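Local coordinates for Ras-related protein Rab-21 (Homo sapiens, PDB 1Z08) that belongs to the Rab branch of the Ras-like small G proteins, P-loop proteins whose Rab members generally act in membrane traffic, at residues 135-138 with 139-142; 147-150 with 151-154. The protein carries 1 engineered substitution. All blocks are in the same frame, centred on the assembly; numbering follows the deposited sequence.

Interaction 1. Residues 135-138 with 139-142; sequences ESYA and ESVG
With CG anti to the backbone N (chi1 174°), Tyr137 lays its ring along the helix toward Val141, one turn on; Ser140 instead turns OG back over its own backbone (chi1 82°), which brings the hydroxyl to the carbonyl of Tyr137. Ser140 OG donates to Tyr137 O at 2.7 Å, in the carbonyl plane and on a lone pair. The same oxygen also takes a weak bond from Val141 N. A small hydroxyl suits this place, because it can serve a carbonyl of the last turn, where backbone N-H groups run short. Val141 meets the ring with both branches: CG1 lies 3.8 Å from Tyr137 CE1, and CG2 sits over one face, displaced toward the rim. A branched residue can thus touch the phenol at two points.

Upstream, regular i to i+4 bonding persists, Glu139 N reaching Glu135 O at 3.0 Å in a nearly straight bond (170°). Val141 is where helical geometry breaks; its N-H also bonds to Ala138 O at 3.2 Å, from above the carbonyl plane. Gly142, with positive phi, then closes a Schellman motif: its N donates to Glu139 O at 3.2 Å, and the amide of the following residue returns to Ala138 O. Glycine takes this backbone shape with little strain.

Tyr137 and Val141 both rest on Val101 of helix 91-108, whose Arg105 bonds to Val141 O. Compact Ala138 lets helix 131-140 settle against Ile116 of strand 113-119 and His145 of strand 144-148.

Interaction 2. Residues 147-150 with 151-154; sequences HTSA and KQNK. With GNP (phosphoaminophosphonic acid-guanylate ester), chain F.
Ser149 OG accepts the backbone N-H of Gln152 at 3.0 Å. The hydroxyl is anti to its backbone N (chi1 173°), which points it toward that N-H, three residues on; small and polar, it also bonds to Asp122, a partner of the guanine. This buried side is tight. Ser149 and Lys154 form a single antiparallel hydrogen-bonded pair, Ser149 N to Lys154 O and Lys154 N to Ser149 O both measuring 2.9 Å. Asn153 and Lys154 face Ser149 in a G1 beta bulge, where asparagine takes the positive phi more readily than most residues.

Ser149, Ala150 and Lys151 are the SAK motif (G5) of Ras-like proteins, which reads the guanine of GNP by its backbone. Lys151 N donates to GNP O6 at 3.2 Å, almost straight at 167°, and Ala150 N adds a weak bond. The small methyl of Ala150 sits 3.7 Å from GNP N7. The extended Lys151 chain lies over one face of the base on its N1 and N2 side, CB 3.5 Å from GNP N1, before its ammonium reaches Asp33 in a salt bridge.

Toward solvent, packing thins to two exposed, extended side chains, Lys154 NZ donating to Gln152 OE1 at 2.8 Å.

Overall arrangement
The two contacts come in series along the chain, interaction 1 ending helix 131-140 and interaction 2 following from strand 144-148 into the loop before helix 156-168. Their centres are about 22 Å apart, yet they meet at one point, where Glu135 OE2 packs 3.8 Å from His147 NE2. Helix 131-140 is the crossover between the parallel strands 113-119 and 144-148, the latter an outermost strand of the sheet. Interaction 1 caps the helix at the surface, away from the nucleotide, while interaction 2 lies beyond the far end of the next strand, where loops of this P-loop fold gather round the guanine of GNP.

Interaction 1. Residues 135-138 with 139-142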
# COMPACT_ATOMS: atom_id res chain seq x y z
N GLU A 135 -4.60 1.16 -13.69
CA GLU A 135 -5.83 0.44 -13.37
C GLU A 135 -5.94 -0.85 -14.17
O GLU A 135 -6.26 -1.90 -13.61
CB GLU A 135 -7.06 1.32 -13.61
CG GLU A 135 -7.22 2.44 -12.59
CD GLU A 135 -8.52 3.20 -12.76
OE1 GLU A 135 -9.24 2.98 -13.76
OE2 GLU A 135 -8.81 4.04 -11.88
N SER A 136 -5.65 -0.76 -15.47
CA SER A 136 -5.63 -1.92 -16.36
C SER A 136 -4.65 -2.98 -15.85
O SER A 136 -5.00 -4.16 -15.76
CB SER A 136 -5.27 -1.51 -17.79
OG SER A 136 -5.09 -2.66 -18.61
N TYR A 137 -3.44 -2.55 -15.51
CA TYR A 137 -2.44 -3.47 -14.98
C TYR A 137 -2.93 -4.14 -13.70
O TYR A 137 -2.85 -5.36 -13.57
CB TYR A 137 -1.08 -2.79 -14.75
CG TYR A 137 -0.10 -3.72 -14.09
CD1 TYR A 137 0.48 -4.77 -14.80
CD2 TYR A 137 0.22 -3.57 -12.74
CE1 TYR A 137 1.37 -5.64 -14.18
CE2 TYR A 137 1.11 -4.45 -12.11
CZ TYR A 137 1.68 -5.48 -12.84
OH TYR A 137 2.56 -6.34 -12.23
N ALA A 138 -3.45 -3.33 -12.78
CA ALA A 138 -4.00 -3.84 -11.52
C ALA A 138 -5.03 -4.94 -11.76
O ALA A 138 -4.92 -6.03 -11.18
CB ALA A 138 -4.60 -2.70 -10.70
N GLU A 139 -6.00 -4.68 -12.63
CA GLU A 139 -7.02 -5.68 -12.97
C GLU A 139 -6.41 -6.95 -13.56
O GLU A 139 -6.82 -8.06 -13.22
CB GLU A 139 -8.08 -5.10 -13.92
CG GLU A 139 -9.30 -6.01 -14.11
CD GLU A 139 -10.41 -5.39 -14.95
OE1 GLU A 139 -10.50 -4.14 -15.02
OE2 GLU A 139 -11.20 -6.16 -15.53
N SER A 140 -5.41 -6.79 -14.43
CA SER A 140 -4.76 -7.93 -15.09
C SER A 140 -4.06 -8.90 -14.12
O SER A 140 -3.91 -10.08 -14.44
CB SER A 140 -3.77 -7.46 -16.16
OG SER A 140 -2.51 -7.10 -15.60
N VAL A 141 -3.63 -8.39 -12.96
CA VAL A 141 -2.93 -9.21 -11.96
C VAL A 141 -3.79 -9.55 -10.74
O VAL A 141 -3.27 -10.05 -9.73
CB VAL A 141 -1.57 -8.59 -11.52
CG1 VAL A 141 -0.58 -8.56 -12.67
CG2 VAL A 141 -1.77 -7.19 -10.91
N GLY A 142 -5.09 -9.28 -10.83
CA GLY A 142 -6.02 -9.58 -9.75
C GLY A 142 -5.88 -8.68 -8.54
O GLY A 142 -6.31 -9.03 -7.44

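Interaction 2. Residues 147-150 with 151-154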
# COMPACT_ATOMS: atom_id res chain seq x y z
N HIS A 147 -6.32 5.32 -5.30
CA HIS A 147 -5.69 6.64 -5.35
C HIS A 147 -5.61 7.22 -3.94
O HIS A 147 -6.60 7.22 -3.21
CB HIS A 147 -6.49 7.60 -6.23
CG HIS A 147 -6.55 7.21 -7.67
ND1 HIS A 147 -5.45 7.24 -8.50
CD2 HIS A 147 -7.59 6.82 -8.45
CE1 HIS A 147 -5.80 6.86 -9.72
NE2 HIS A 147 -7.09 6.61 -9.71
N THR A 148 -4.43 7.71 -3.55
CA THR A 148 -4.25 8.31 -2.22
C THR A 148 -3.47 9.62 -2.24
O THR A 148 -2.71 9.89 -3.18
CB THR A 148 -3.50 7.36 -1.25
OG1 THR A 148 -2.20 7.06 -1.78
CG2 THR A 148 -4.28 6.07 -1.00
N SER A 149 -3.67 10.41 -1.20
CA SER A 149 -2.78 11.51 -0.84
C SER A 149 -2.57 11.48 0.66
O SER A 149 -3.49 11.76 1.44
CB SER A 149 -3.36 12.87 -1.25
OG SER A 149 -2.56 13.94 -0.76
N ALA A 150 -1.35 11.12 1.08
CA ALA A 150 -0.98 11.16 2.49
C ALA A 150 -0.97 12.61 2.99
O ALA A 150 -1.32 12.87 4.14
CB ALA A 150 0.38 10.50 2.70
N LYS A 151 -0.57 13.54 2.12
CA LYS A 151 -0.50 14.96 2.46
C LYS A 151 -1.87 15.58 2.77
O LYS A 151 -2.00 16.34 3.74
CB LYS A 151 0.21 15.75 1.35
CG LYS A 151 0.41 17.24 1.66
CD LYS A 151 1.48 17.87 0.79
CE LYS A 151 1.76 19.30 1.24
NZ LYS A 151 3.09 19.78 0.77
N GLN A 152 -2.88 15.23 1.97
CA GLN A 152 -4.24 15.76 2.15
C GLN A 152 -5.18 14.80 2.88
O GLN A 152 -6.36 15.10 3.07
CB GLN A 152 -4.84 16.18 0.80
CG GLN A 152 -4.09 17.30 0.11
CD GLN A 152 -4.75 17.76 -1.18
OE1 GLN A 152 -5.38 16.97 -1.88
NE2 GLN A 152 -4.60 19.04 -1.50
N ASN A 153 -4.65 13.65 3.30
CA ASN A 153 -5.44 12.57 3.91
C ASN A 153 -6.65 12.18 3.05
O ASN A 153 -7.80 12.25 3.50
CB ASN A 153 -5.86 12.93 5.35
CG ASN A 153 -6.39 11.73 6.12
OD1 ASN A 153 -6.19 10.58 5.74
ND2 ASN A 153 -7.08 12.00 7.23
N LYS A 154 -6.37 11.77 1.82
CA LYS A 154 -7.42 11.33 0.89
C LYS A 154 -7.22 9.87 0.51
O LYS A 154 -6.12 9.47 0.13
CB LYS A 154 -7.42 12.21 -0.36
CG LYS A 154 -7.88 13.64 -0.13
CD LYS A 154 -7.72 14.47 -1.39
CE LYS A 154 -8.39 15.83 -1.23
NZ LYS A 154 -8.14 16.66 -2.44
PG GNP F . 11.65 5.47 2.15
O1G GNP F . 13.03 5.95 1.75
O2G GNP F . 11.39 5.45 3.63
O3G GNP F . 11.52 4.14 1.45
N3B GNP F . 10.56 6.45 1.50
PB GNP F . 8.98 6.48 1.74
O1B GNP F . 8.27 5.70 0.70
O2B GNP F . 8.70 6.10 3.15
O3A GNP F . 8.49 7.92 1.52
PA GNP F . 8.16 9.00 2.57
O1A GNP F . 6.86 8.69 3.21
O2A GNP F . 9.30 9.29 3.47
O5' GNP F . 7.91 10.30 1.71
C5' GNP F . 8.87 10.71 0.73
C4' GNP F . 8.56 12.12 0.27
O4' GNP F . 7.27 12.14 -0.41
C3' GNP F . 8.47 13.16 1.37
O3' GNP F . 9.02 14.37 0.88
C2' GNP F . 6.97 13.25 1.63
O2' GNP F . 6.54 14.47 2.20
C1' GNP F . 6.43 13.09 0.22
N9 GNP F . 5.05 12.62 0.17
C8 GNP F . 4.54 11.46 0.71
N7 GNP F . 3.25 11.31 0.51
C5 GNP F . 2.89 12.45 -0.21
C6 GNP F . 1.63 12.86 -0.71
O6 GNP F . 0.54 12.27 -0.63
N1 GNP F . 1.69 14.08 -1.39
C2 GNP F . 2.84 14.81 -1.55
N2 GNP F . 2.73 15.96 -2.23
N3 GNP F . 4.03 14.44 -1.09
C4 GNP F . 3.98 13.26 -0.42